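PDB 3HJ9: oxidoreductase from Ralstonia eutropha, which binds flavin mononucleotide and, as a member of the nitroreductase family, probably acts as an FMN-dependent oxidoreductase. Local coordinates for residues R83-S87 / A166-N170; A21-R27 / P101-Y105; V140-G146 / M197-D202. All coordinates share one frame; numbering follows the deposited sequence.

Interaction 1 (R83-S87 / A166-N170); sequences RTAPS and AMAEN. With FMN (flavin mononucleotide), chain F.
The flavin site at the subunit interface includes this contact: Thr-84, Ala-85 and Pro-86, in the loop that leads to the cofactor, lie against Ala-166, Met-167 and Asn-170 of the helix 156-177. Its apolar centre is the methyl of Ala-85, which points at the helix and meets CG of the selenomethionine Met-167; the separation of Ala-85 CB from Met-167 CG, 3.4 Å, is tighter than usual for two carbons. Met-167 CG lies anti to its own carbonyl carbon (chi1 -63°), which sets it beside the Ala-85 methyl, and the chain then bends at chi3, about the CG-SE bond. The next residue, Pro-86, makes contact through two parts of its ring: CD rests on the methyl of Ala-166, with Pro-86 CD 4.0 Å from Ala-166 CB, while CB approaches the ribityl hydroxyl, 3.2 Å from FMN O3'. Ser-87 holds the same hydroxyl through its backbone, Ser-87 N lying 3.3 Å from FMN O3' in a hydrogen bond. At the other end the amide of Asn-170 gives a weak, bent hydrogen bond, from Asn-170 ND2 to Thr-84 O at 3.2 Å. That buried nitrogen has a stronger partner in Ala-71 O, which also accepts from Thr-84 OG1, so one carbonyl joins both side chains. Thr-84 O is bonded in addition by Arg-49 NE of the second subunit, whose NH1 is hydrogen-bonded to FMN; this links the carbonyl to a first-shell residue of the site. The contact is buried: the loop 83-87 follows strand 82-83 and precedes strand 94-100, Met-167 continues onto Ile-94 and Val-96 of that strand, and Glu-169 of the second subunit packs on Pro-86 and Ala-166.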
ATOM      1  N   ARG A  83       3.547  10.916  -8.971  1.00 12.99           N
ATOM      2  CA  ARG A  83       2.776   9.703  -9.232  1.00 14.31           C
ATOM      3  C   ARG A  83       1.564   9.538  -8.324  1.00 14.09           C
ATOM      4  O   ARG A  83       1.423  10.221  -7.318  1.00 14.39           O
ATOM      5  CB  ARG A  83       3.708   8.489  -9.148  1.00 15.32           C
ATOM      6  CG  ARG A  83       5.052   8.597  -9.955  1.00 16.98           C
ATOM      7  CD  ARG A  83       4.830   8.777 -11.452  1.00 18.47           C
ATOM      8  NE  ARG A  83       6.027   9.185 -12.181  1.00 19.97           N
ATOM      9  CZ  ARG A  83       6.978   8.384 -12.653  1.00 21.01           C
ATOM     10  NH1 ARG A  83       6.951   7.056 -12.472  1.00 22.83           N
ATOM     11  NH2 ARG A  83       7.980   8.934 -13.320  1.00 22.59           N
ATOM     12  N   THR A  84       0.689   8.613  -8.699  1.00 14.20           N
ATOM     13  CA  THR A  84      -0.516   8.324  -7.932  1.00 15.08           C
ATOM     14  C   THR A  84      -0.202   7.657  -6.600  1.00 16.35           C
ATOM     15  O   THR A  84      -1.049   7.695  -5.736  1.00 17.11           O
ATOM     16  CB  THR A  84      -1.479   7.409  -8.723  1.00 15.08           C
ATOM     17  OG1 THR A  84      -0.732   6.283  -9.156  1.00 13.01           O
ATOM     18  CG2 THR A  84      -2.081   8.166  -9.958  1.00 13.58           C
ATOM     19  N   ALA A  85       1.005   7.085  -6.442  1.00 17.79           N
ATOM     20  CA  ALA A  85       1.464   6.393  -5.222  1.00 18.98           C
ATOM     21  C   ALA A  85       2.803   7.000  -4.779  1.00 19.92           C
ATOM     22  O   ALA A  85       3.606   7.466  -5.618  1.00 19.72           O
ATOM     23  CB  ALA A  85       1.613   4.886  -5.478  1.00 17.13           C
ATOM     24  N   PRO A  86       3.054   7.017  -3.465  1.00 19.43           N
ATOM     25  CA  PRO A  86       4.319   7.563  -2.983  1.00 20.01           C
ATOM     26  C   PRO A  86       5.521   6.653  -3.292  1.00 18.18           C
ATOM     27  O   PRO A  86       5.371   5.492  -3.705  1.00 19.63           O
ATOM     28  CB  PRO A  86       4.083   7.671  -1.480  1.00 19.35           C
ATOM     29  CG  PRO A  86       3.159   6.495  -1.208  1.00 19.09           C
ATOM     30  CD  PRO A  86       2.252   6.442  -2.368  1.00 19.91           C
ATOM     31  N   SER A  87       6.700   7.214  -3.122  1.00 20.47           N
ATOM     32  CA  SER A  87       7.960   6.464  -3.280  1.00 21.98           C
ATOM     33  C   SER A  87       9.069   7.150  -2.494  1.00 22.02           C
ATOM     34  O   SER A  87       9.126   8.358  -2.522  1.00 20.70           O
ATOM     35  CB  SER A  87       8.351   6.338  -4.764  1.00 23.32           C
ATOM     36  OG  SER A  87       8.702   7.604  -5.315  1.00 24.25           O
ATOM     37  N   ALA A 166       1.351   0.119  -1.694  1.00 19.48           N
ATOM     38  CA  ALA A 166       0.556   1.316  -1.968  1.00 19.09           C
ATOM     39  C   ALA A 166       0.036   1.288  -3.381  1.00 18.40           C
ATOM     40  O   ALA A 166      -1.136   1.556  -3.614  1.00 17.96           O
ATOM     41  CB  ALA A 166       1.374   2.552  -1.757  1.00 16.98           C
HETATM   42  N   MSE A 167       0.903   0.906  -4.314  1.00 16.93           N
HETATM   43  CA  MSE A 167       0.543   0.860  -5.730  1.00 18.54           C
HETATM   44  C   MSE A 167      -0.458  -0.252  -5.987  1.00 17.63           C
HETATM   45  O   MSE A 167      -1.448  -0.065  -6.727  1.00 17.95           O
HETATM   46  CB  MSE A 167       1.781   0.662  -6.598  1.00 18.92           C
HETATM   47  CG  MSE A 167       2.730   1.813  -6.462  1.00 19.03           C
HETATM   48 SE   MSE A 167       4.508   1.336  -7.089  0.75 21.26          SE
HETATM   49  CE  MSE A 167       4.400   1.953  -8.885  1.00 21.51           C
ATOM     50  N   ALA A 168      -0.216  -1.391  -5.350  1.00 18.19           N
ATOM     51  CA  ALA A 168      -1.167  -2.530  -5.417  1.00 18.99           C
ATOM     52  C   ALA A 168      -2.489  -2.119  -4.750  1.00 19.34           C
ATOM     53  O   ALA A 168      -3.548  -2.586  -5.175  1.00 20.41           O
ATOM     54  CB  ALA A 168      -0.594  -3.772  -4.728  1.00 16.74           C
ATOM     55  N   GLU A 169      -2.446  -1.236  -3.725  1.00 20.44           N
ATOM     56  CA  GLU A 169      -3.694  -0.794  -3.072  1.00 19.61           C
ATOM     57  C   GLU A 169      -4.516   0.119  -3.988  1.00 20.06           C
ATOM     58  O   GLU A 169      -5.741   0.003  -4.041  1.00 20.90           O
ATOM     59  CB  GLU A 169      -3.432  -0.134  -1.712  1.00 19.88           C
ATOM     60  CG  GLU A 169      -4.675   0.182  -0.911  1.00 19.80           C
ATOM     61  CD  GLU A 169      -5.514  -1.035  -0.519  1.00 21.69           C
ATOM     62  OE1 GLU A 169      -5.118  -2.190  -0.814  1.00 21.36           O
ATOM     63  OE2 GLU A 169      -6.590  -0.824   0.109  1.00 22.58           O
ATOM     64  N   ASN A 170      -3.846   1.034  -4.698  1.00 18.48           N
ATOM     65  CA  ASN A 170      -4.517   1.838  -5.708  1.00 17.02           C
ATOM     66  C   ASN A 170      -5.228   0.921  -6.719  1.00 17.48           C
ATOM     67  O   ASN A 170      -6.352   1.207  -7.114  1.00 19.08           O
ATOM     68  CB  ASN A 170      -3.543   2.741  -6.478  1.00 14.66           C
ATOM     69  CG  ASN A 170      -3.032   3.910  -5.662  1.00 15.14           C
ATOM     70  OD1 ASN A 170      -3.472   4.134  -4.532  1.00 13.52           O
ATOM     71  ND2 ASN A 170      -2.068   4.654  -6.231  1.00 13.12           N
TER
HETATM   72  N1  FMN F 300       9.019  11.447   3.234  1.00 24.18           N
HETATM   73  C2  FMN F 300       9.684  12.025   4.292  1.00 25.34           C
HETATM   74  O2  FMN F 300       9.698  13.241   4.422  1.00 26.70           O
HETATM   75  N3  FMN F 300      10.321  11.224   5.231  1.00 25.18           N
HETATM   76  C4  FMN F 300      10.346   9.861   5.105  1.00 24.97           C
HETATM   77  O4  FMN F 300      10.917   9.193   5.994  1.00 26.71           O
HETATM   78  C4A FMN F 300       9.695   9.267   4.031  1.00 24.65           C
HETATM   79  N5  FMN F 300       9.672   7.885   3.922  1.00 23.31           N
HETATM   80  C5A FMN F 300       8.995   7.242   2.909  1.00 24.13           C
HETATM   81  C6  FMN F 300       9.024   5.832   2.862  1.00 23.83           C
HETATM   82  C7  FMN F 300       8.338   5.161   1.840  1.00 22.59           C
HETATM   83  C7M FMN F 300       8.357   3.664   1.804  1.00 22.81           C
HETATM   84  C8  FMN F 300       7.648   5.889   0.874  1.00 22.62           C
HETATM   85  C8M FMN F 300       6.906   5.212  -0.242  1.00 22.66           C
HETATM   86  C9  FMN F 300       7.621   7.278   0.921  1.00 22.91           C
HETATM   87  C9A FMN F 300       8.300   8.005   1.941  1.00 22.94           C
HETATM   88  N10 FMN F 300       8.320   9.423   2.044  1.00 22.98           N
HETATM   89  C10 FMN F 300       9.014  10.057   3.087  1.00 24.39           C
HETATM   90  C1' FMN F 300       7.571  10.283   1.078  1.00 23.75           C
HETATM   91  C2' FMN F 300       8.244  10.428  -0.257  1.00 22.80           C
HETATM   92  O2' FMN F 300       9.359  11.258  -0.065  1.00 23.67           O
HETATM   93  C3' FMN F 300       7.280  11.000  -1.293  1.00 23.05           C
HETATM   94  O3' FMN F 300       6.287  10.037  -1.485  1.00 22.70           O
HETATM   95  C4' FMN F 300       7.987  11.419  -2.604  1.00 23.04           C
HETATM   96  O4' FMN F 300       8.738  12.556  -2.318  1.00 25.00           O
HETATM   97  C5' FMN F 300       7.096  11.819  -3.765  1.00 24.48           C
HETATM   98  O5' FMN F 300       6.158  12.784  -3.325  1.00 23.09           O
HETATM   99  P   FMN F 300       4.596  12.416  -3.432  1.00 23.60           P
HETATM  100  O1P FMN F 300       4.214  11.646  -4.670  1.00 22.19           O
HETATM  101  O2P FMN F 300       4.176  11.502  -2.277  1.00 22.82           O
HETATM  102  O3P FMN F 300       3.904  13.750  -3.306  1.00 21.69           O

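Interaction 2 (A21-R27 / P101-Y105); sequences AVGTSER and PAGLY
Tyr-105 reaches from its strand to the loop 21-27 and donates its hydroxyl to the backbone of Glu-26, with Tyr-105 OH 2.7 Å from Glu-26 O, in the carbonyl plane and on a lone pair. The acceptor lies at the ring edge, near its plane; with CG anti to the carbonyl carbon (chi1 -70°), the ring extends so that its hydroxyl reaches the loop. A water donates to the same phenol oxygen and to Thr-24 O, joining the tyrosine to a second point of the loop. Ser-25 turns OG anti to its backbone N (chi1 175°), and the hydroxyl gives a weak bond to the carbonyl of Ala-102, Ser-25 OG being 3.2 Å from Ala-102 O. The methyl of Ala-102 faces two carbonyls, its CB 3.4 Å from Val-22 O and 3.6 Å from Thr-24 O. Val-22 N meets Pro-101 O at 2.8 Å in an almost straight bond, 174° at the hydrogen, though the donor stands above the carbonyl plane. All three direct hydrogen bonds thus end on main-chain oxygens, two given by side-chain hydroxyls and one by a backbone amide, while CB of Val-22 near CB of Pro-101 supplies an apolar side-chain pair.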
ATOM      1  N   ALA A  21       3.198 -16.626 -26.683  1.00 20.08           N
ATOM      2  CA  ALA A  21       2.308 -15.478 -26.752  1.00 21.66           C
ATOM      3  C   ALA A  21       1.107 -15.814 -27.667  1.00 22.23           C
ATOM      4  O   ALA A  21       1.244 -16.550 -28.655  1.00 22.75           O
ATOM      5  CB  ALA A  21       3.061 -14.220 -27.224  1.00 22.09           C
ATOM      6  N   VAL A  22      -0.068 -15.354 -27.257  1.00 23.94           N
ATOM      7  CA  VAL A  22      -1.324 -15.529 -27.985  1.00 25.12           C
ATOM      8  C   VAL A  22      -1.693 -14.134 -28.451  1.00 26.01           C
ATOM      9  O   VAL A  22      -1.939 -13.249 -27.636  1.00 25.97           O
ATOM     10  CB  VAL A  22      -2.466 -16.039 -27.071  1.00 25.68           C
ATOM     11  CG1 VAL A  22      -3.742 -16.251 -27.884  1.00 25.82           C
ATOM     12  CG2 VAL A  22      -2.049 -17.300 -26.353  1.00 26.27           C
ATOM     13  N   GLY A  23      -1.704 -13.933 -29.751  1.00 27.31           N
ATOM     14  CA  GLY A  23      -2.059 -12.659 -30.342  1.00 29.27           C
ATOM     15  C   GLY A  23      -0.869 -12.065 -31.066  1.00 31.36           C
ATOM     16  O   GLY A  23       0.105 -12.773 -31.440  1.00 31.53           O
ATOM     17  N   THR A  24      -0.976 -10.757 -31.292  1.00 32.20           N
ATOM     18  CA  THR A  24       0.056  -9.986 -31.971  1.00 32.22           C
ATOM     19  C   THR A  24       0.801  -9.351 -30.779  1.00 30.38           C
ATOM     20  O   THR A  24       0.186  -8.674 -29.962  1.00 30.51           O
ATOM     21  CB  THR A  24      -0.571  -8.975 -32.995  1.00 32.81           C
ATOM     22  OG1 THR A  24      -1.280  -7.928 -32.309  1.00 33.78           O
ATOM     23  CG2 THR A  24      -1.549  -9.702 -33.964  1.00 32.78           C
ATOM     24  N   SER A  25       2.100  -9.635 -30.688  1.00 29.12           N
ATOM     25  CA  SER A  25       2.983  -9.193 -29.618  1.00 28.81           C
ATOM     26  C   SER A  25       3.672  -7.872 -30.045  1.00 27.59           C
ATOM     27  O   SER A  25       4.876  -7.818 -30.336  1.00 27.32           O
ATOM     28  CB  SER A  25       3.954 -10.330 -29.316  1.00 29.21           C
ATOM     29  OG  SER A  25       4.907  -9.931 -28.383  1.00 31.30           O
ATOM     30  N   GLU A  26       2.871  -6.808 -30.065  1.00 26.46           N
ATOM     31  CA  GLU A  26       3.301  -5.479 -30.533  1.00 26.16           C
ATOM     32  C   GLU A  26       4.361  -4.864 -29.621  1.00 24.00           C
ATOM     33  O   GLU A  26       4.366  -5.104 -28.413  1.00 22.92           O
ATOM     34  CB  GLU A  26       2.107  -4.530 -30.671  1.00 28.22           C
ATOM     35  CG  GLU A  26       0.991  -5.003 -31.631  1.00 30.31           C
ATOM     36  CD  GLU A  26       1.431  -5.187 -33.095  1.00 32.91           C
ATOM     37  OE1 GLU A  26       2.428  -4.563 -33.548  1.00 35.35           O
ATOM     38  OE2 GLU A  26       0.754  -5.959 -33.824  1.00 34.71           O
ATOM     39  N   ARG A  27       5.274  -4.108 -30.221  1.00 22.54           N
ATOM     40  CA  ARG A  27       6.398  -3.493 -29.507  1.00 22.38           C
ATOM     41  C   ARG A  27       5.944  -2.455 -28.463  1.00 20.58           C
ATOM     42  O   ARG A  27       6.506  -2.390 -27.367  1.00 18.30           O
ATOM     43  CB  ARG A  27       7.402  -2.890 -30.513  1.00 23.98           C
ATOM     44  CG  ARG A  27       8.678  -2.435 -29.866  1.00 25.58           C
ATOM     45  CD  ARG A  27       9.796  -2.185 -30.861  1.00 26.97           C
ATOM     46  NE  ARG A  27      10.971  -1.726 -30.124  1.00 28.54           N
ATOM     47  CZ  ARG A  27      11.150  -0.483 -29.649  1.00 30.71           C
ATOM     48  NH1 ARG A  27      10.240   0.491 -29.841  1.00 30.94           N
ATOM     49  NH2 ARG A  27      12.269  -0.197 -28.972  1.00 31.69           N
ATOM     50  N   PRO A 101      -1.744 -12.142 -22.273  1.00 15.77           N
ATOM     51  CA  PRO A 101      -1.558 -13.321 -23.158  1.00 14.02           C
ATOM     52  C   PRO A 101      -0.658 -13.033 -24.386  1.00 14.86           C
ATOM     53  O   PRO A 101       0.053 -13.923 -24.840  1.00 14.76           O
ATOM     54  CB  PRO A 101      -2.982 -13.677 -23.603  1.00 14.72           C
ATOM     55  CG  PRO A 101      -3.908 -13.061 -22.619  1.00 14.74           C
ATOM     56  CD  PRO A 101      -3.169 -11.838 -22.045  1.00 15.17           C
ATOM     57  N   ALA A 102      -0.691 -11.806 -24.907  1.00 14.99           N
ATOM     58  CA  ALA A 102       0.155 -11.416 -26.046  1.00 14.48           C
ATOM     59  C   ALA A 102       1.599 -11.050 -25.669  1.00 15.09           C
ATOM     60  O   ALA A 102       2.403 -10.853 -26.551  1.00 15.80           O
ATOM     61  CB  ALA A 102      -0.497 -10.271 -26.822  1.00 13.93           C
ATOM     62  N   GLY A 103       1.932 -10.950 -24.379  1.00 15.40           N
ATOM     63  CA  GLY A 103       3.283 -10.570 -23.989  1.00 15.60           C
ATOM     64  C   GLY A 103       3.419  -9.956 -22.613  1.00 15.36           C
ATOM     65  O   GLY A 103       2.411  -9.569 -22.008  1.00 14.82           O
ATOM     66  N   LEU A 104       4.666  -9.930 -22.121  1.00 14.89           N
ATOM     67  CA  LEU A 104       5.030  -9.260 -20.873  1.00 13.48           C
ATOM     68  C   LEU A 104       5.440  -7.843 -21.269  1.00 12.98           C
ATOM     69  O   LEU A 104       6.369  -7.674 -22.086  1.00 12.98           O
ATOM     70  CB  LEU A 104       6.196  -9.948 -20.133  1.00 13.19           C
ATOM     71  CG  LEU A 104       6.706  -9.219 -18.854  1.00 13.54           C
ATOM     72  CD1 LEU A 104       5.684  -9.273 -17.706  1.00 11.95           C
ATOM     73  CD2 LEU A 104       8.059  -9.755 -18.432  1.00 14.01           C
ATOM     74  N   TYR A 105       4.808  -6.846 -20.654  1.00 13.84           N
ATOM     75  CA  TYR A 105       5.085  -5.438 -20.913  1.00 14.58           C
ATOM     76  C   TYR A 105       5.504  -4.683 -19.679  1.00 16.08           C
ATOM     77  O   TYR A 105       5.123  -5.069 -18.591  1.00 18.13           O
ATOM     78  CB  TYR A 105       3.828  -4.751 -21.480  1.00 14.84           C
ATOM     79  CG  TYR A 105       3.488  -5.197 -22.874  1.00 14.64           C
ATOM     80  CD1 TYR A 105       2.812  -6.400 -23.094  1.00 14.01           C
ATOM     81  CD2 TYR A 105       3.873  -4.445 -23.980  1.00 14.55           C
ATOM     82  CE1 TYR A 105       2.522  -6.845 -24.414  1.00 15.24           C
ATOM     83  CE2 TYR A 105       3.577  -4.868 -25.293  1.00 13.87           C
ATOM     84  CZ  TYR A 105       2.911  -6.048 -25.504  1.00 13.81           C
ATOM     85  OH  TYR A 105       2.653  -6.433 -26.790  1.00 12.40           O
TER
HETATM   86  O   HOH W   1       0.086  -6.877 -27.953  1.00 30.35           O

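Interaction 3 (V140-G146 / M197-D202); sequences VFVANHG and MSLNED
His-145 N bonds to Asp-202 O at 2.8 Å where the two segments, running 27° apart end to end, draw together; the backbones lie farther apart beside Val-140 and Val-142, where side chains fill the gap. The selenomethionine Met-197 carries the first part of that filling. Its chain, bent at chi3 (74°), brings CE against both valines: Met-197 CE is 3.9 Å from Val-140 CB, approached tip to tip, and 3.8 Å from Val-142 CG2, the side chains of Met-197 and Val-142 running past each other in opposite directions. Leu-199 meets Val-142 end on, its CD1 lying 3.9 Å from Val-142 CG1, while Val-142 CG2 sits between Met-197 CE and Leu-199 CD1. At the polar end the carbonyl of Asp-202 points almost straight at the histidine amide, with 169° at the oxygen, and also lies at the edge of the imidazole, in its plane. The ring nitrogen His-145 NE2 is bound to Glu-204 OE1, which helps fix the ring's rotation. Asn-144 OD1 accepts weakly from Gly-146 N, and its amide is turned 58° from the nearby Asp-202 carboxylate. The loop 197-202 begins with a Schellman motif at Ser-198, ending helix 190-196, and leads into strand 203-212, the sheet neighbour of strand 137-144; Tyr-97 of strand 94-100 packs on Val-142, Met-197 and Leu-199.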
ATOM      1  N   VAL A 140       3.142  -7.244 -12.171  1.00 18.43           N
ATOM      2  CA  VAL A 140       4.328  -7.535 -11.318  1.00 17.79           C
ATOM      3  C   VAL A 140       5.005  -6.216 -10.919  1.00 18.30           C
ATOM      4  O   VAL A 140       5.367  -5.382 -11.801  1.00 18.87           O
ATOM      5  CB  VAL A 140       5.362  -8.432 -11.982  1.00 17.89           C
ATOM      6  CG1 VAL A 140       6.389  -8.881 -10.938  1.00 15.29           C
ATOM      7  CG2 VAL A 140       4.677  -9.622 -12.614  1.00 16.11           C
ATOM      8  N   PHE A 141       5.195  -6.028  -9.614  1.00 16.27           N
ATOM      9  CA  PHE A 141       5.810  -4.808  -9.056  1.00 18.10           C
ATOM     10  C   PHE A 141       7.274  -5.169  -8.832  1.00 17.13           C
ATOM     11  O   PHE A 141       7.593  -5.990  -7.956  1.00 18.88           O
ATOM     12  CB  PHE A 141       5.098  -4.382  -7.772  1.00 17.72           C
ATOM     13  CG  PHE A 141       3.626  -4.058  -7.976  1.00 20.82           C
ATOM     14  CD1 PHE A 141       2.665  -5.049  -7.907  1.00 21.62           C
ATOM     15  CD2 PHE A 141       3.213  -2.745  -8.250  1.00 22.47           C
ATOM     16  CE1 PHE A 141       1.310  -4.759  -8.113  1.00 21.52           C
ATOM     17  CE2 PHE A 141       1.858  -2.433  -8.434  1.00 22.30           C
ATOM     18  CZ  PHE A 141       0.905  -3.435  -8.355  1.00 21.97           C
ATOM     19  N   VAL A 142       8.139  -4.614  -9.664  1.00 16.12           N
ATOM     20  CA  VAL A 142       9.558  -4.933  -9.652  1.00 16.45           C
ATOM     21  C   VAL A 142      10.346  -3.819  -8.999  1.00 17.28           C
ATOM     22  O   VAL A 142      10.222  -2.686  -9.427  1.00 19.81           O
ATOM     23  CB  VAL A 142      10.066  -5.151 -11.063  1.00 15.82           C
ATOM     24  CG1 VAL A 142      11.611  -5.379 -11.081  1.00 16.26           C
ATOM     25  CG2 VAL A 142       9.309  -6.334 -11.724  1.00 14.06           C
ATOM     26  N   ALA A 143      11.180  -4.151  -8.006  1.00 18.85           N
ATOM     27  CA  ALA A 143      12.048  -3.160  -7.312  1.00 19.41           C
ATOM     28  C   ALA A 143      13.320  -3.001  -8.103  1.00 19.95           C
ATOM     29  O   ALA A 143      13.940  -3.999  -8.493  1.00 19.14           O
ATOM     30  CB  ALA A 143      12.400  -3.567  -5.872  1.00 19.36           C
ATOM     31  N   ASN A 144      13.717  -1.752  -8.309  1.00 19.01           N
ATOM     32  CA  ASN A 144      14.929  -1.424  -8.999  1.00 21.00           C
ATOM     33  C   ASN A 144      15.988  -1.018  -7.986  1.00 20.22           C
ATOM     34  O   ASN A 144      16.052   0.140  -7.559  1.00 19.68           O
ATOM     35  CB  ASN A 144      14.689  -0.346 -10.049  1.00 23.22           C
ATOM     36  CG  ASN A 144      15.807  -0.309 -11.063  1.00 25.87           C
ATOM     37  OD1 ASN A 144      17.002  -0.295 -10.714  1.00 25.12           O
ATOM     38  ND2 ASN A 144      15.429  -0.388 -12.338  1.00 29.35           N
ATOM     39  N   HIS A 145      16.842  -1.978  -7.634  1.00 20.06           N
ATOM     40  CA  HIS A 145      17.912  -1.755  -6.657  1.00 19.68           C
ATOM     41  C   HIS A 145      18.950  -0.704  -7.068  1.00 19.33           C
ATOM     42  O   HIS A 145      19.591  -0.094  -6.199  1.00 17.15           O
ATOM     43  CB  HIS A 145      18.559  -3.094  -6.214  1.00 20.19           C
ATOM     44  CG  HIS A 145      17.657  -3.939  -5.356  1.00 21.44           C
ATOM     45  ND1 HIS A 145      17.679  -3.892  -3.978  1.00 21.38           N
ATOM     46  CD2 HIS A 145      16.691  -4.838  -5.681  1.00 21.93           C
ATOM     47  CE1 HIS A 145      16.769  -4.717  -3.488  1.00 21.52           C
ATOM     48  NE2 HIS A 145      16.149  -5.301  -4.502  1.00 22.22           N
ATOM     49  N   GLY A 146      19.100  -0.475  -8.373  1.00 20.36           N
ATOM     50  CA  GLY A 146      19.983   0.581  -8.891  1.00 21.14           C
ATOM     51  C   GLY A 146      19.593   1.995  -8.465  1.00 21.80           C
ATOM     52  O   GLY A 146      20.453   2.834  -8.335  1.00 22.80           O
HETATM   53  N   MSE A 197      11.072 -13.299 -16.719  1.00 16.63           N
HETATM   54  CA  MSE A 197      10.819 -11.939 -17.150  1.00 16.92           C
HETATM   55  C   MSE A 197      11.996 -11.231 -17.870  1.00 16.92           C
HETATM   56  O   MSE A 197      11.808 -10.089 -18.308  1.00 15.35           O
HETATM   57  CB  MSE A 197      10.375 -11.086 -15.952  1.00 16.70           C
HETATM   58  CG  MSE A 197       9.025 -11.501 -15.370  1.00 16.84           C
HETATM   59 SE   MSE A 197       8.710 -10.487 -13.746  0.75 17.10          SE
HETATM   60  CE  MSE A 197       8.295  -8.737 -14.489  1.00 16.56           C
ATOM     61  N   SER A 198      13.173 -11.891 -17.960  1.00 15.89           N
ATOM     62  CA  SER A 198      14.399 -11.343 -18.582  1.00 16.21           C
ATOM     63  C   SER A 198      14.811 -10.006 -17.905  1.00 16.67           C
ATOM     64  O   SER A 198      15.223  -9.065 -18.572  1.00 15.10           O
ATOM     65  CB  SER A 198      14.216 -11.180 -20.100  1.00 17.47           C
ATOM     66  OG  SER A 198      13.761 -12.407 -20.728  1.00 19.25           O
ATOM     67  N   LEU A 199      14.650  -9.933 -16.584  1.00 17.53           N
ATOM     68  CA  LEU A 199      14.981  -8.715 -15.816  1.00 17.82           C
ATOM     69  C   LEU A 199      16.488  -8.597 -15.684  1.00 18.31           C
ATOM     70  O   LEU A 199      17.201  -9.590 -15.776  1.00 16.04           O
ATOM     71  CB  LEU A 199      14.375  -8.751 -14.406  1.00 17.99           C
ATOM     72  CG  LEU A 199      12.874  -8.730 -14.215  1.00 18.94           C
ATOM     73  CD1 LEU A 199      12.490  -8.786 -12.732  1.00 18.70           C
ATOM     74  CD2 LEU A 199      12.228  -7.528 -14.915  1.00 19.58           C
ATOM     75  N   ASN A 200      16.964  -7.375 -15.455  1.00 19.56           N
ATOM     76  CA  ASN A 200      18.388  -7.112 -15.205  1.00 20.59           C
ATOM     77  C   ASN A 200      18.744  -7.594 -13.817  1.00 19.17           C
ATOM     78  O   ASN A 200      17.834  -7.825 -13.010  1.00 16.94           O
ATOM     79  CB  ASN A 200      18.682  -5.613 -15.273  1.00 22.76           C
ATOM     80  CG  ASN A 200      18.419  -5.039 -16.636  1.00 25.29           C
ATOM     81  OD1 ASN A 200      18.641  -5.695 -17.652  1.00 28.43           O
ATOM     82  ND2 ASN A 200      17.952  -3.802 -16.673  1.00 28.02           N
ATOM     83  N   GLU A 201      20.048  -7.712 -13.535  1.00 19.05           N
ATOM     84  CA  GLU A 201      20.525  -8.160 -12.207  1.00 21.47           C
ATOM     85  C   GLU A 201      20.015  -7.346 -11.028  1.00 21.81           C
ATOM     86  O   GLU A 201      19.677  -7.930 -10.000  1.00 21.15           O
ATOM     87  CB  GLU A 201      22.052  -8.225 -12.117  1.00 22.90           C
ATOM     88  CG  GLU A 201      22.639  -9.406 -12.871  1.00 25.62           C
ATOM     89  CD  GLU A 201      24.158  -9.563 -12.672  1.00 27.35           C
ATOM     90  OE1 GLU A 201      24.694  -9.199 -11.589  1.00 28.73           O
ATOM     91  OE2 GLU A 201      24.814 -10.084 -13.602  1.00 29.29           O
ATOM     92  N   ASP A 202      19.935  -6.021 -11.204  1.00 21.15           N
ATOM     93  CA  ASP A 202      19.459  -5.104 -10.157  1.00 21.89           C
ATOM     94  C   ASP A 202      17.909  -4.974 -10.019  1.00 20.49           C
ATOM     95  O   ASP A 202      17.447  -4.141  -9.251  1.00 20.65           O
ATOM     96  CB  ASP A 202      20.158  -3.720 -10.292  1.00 23.17           C
ATOM     97  CG  ASP A 202      19.747  -2.939 -11.547  1.00 24.73           C
ATOM     98  OD1 ASP A 202      18.826  -3.361 -12.269  1.00 26.27           O
ATOM     99  OD2 ASP A 202      20.373  -1.891 -11.824  1.00 28.14           O
TER

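From the N terminus, the loop 21-27 comes first, and interaction 2 closes it 74 residues later on 101-105, at the turn joining strands 94-100 and 103-108. Residues 83-87 lie inside that span, but their partner on helix 156-177 lies beyond it, so interaction 1 crosses interaction 2. Interaction 3 opens at 140-146, before that helix, and closes at 197-202, crossing interaction 1 and following interaction 2 in series. Interactions 2 and 3 both reach the central antiparallel sheet and meet where Leu-104 packs on Met-197; Phe-141 touches Met-167 and Ala-168, joining the sheet to the helix of the flavin-side interaction 1.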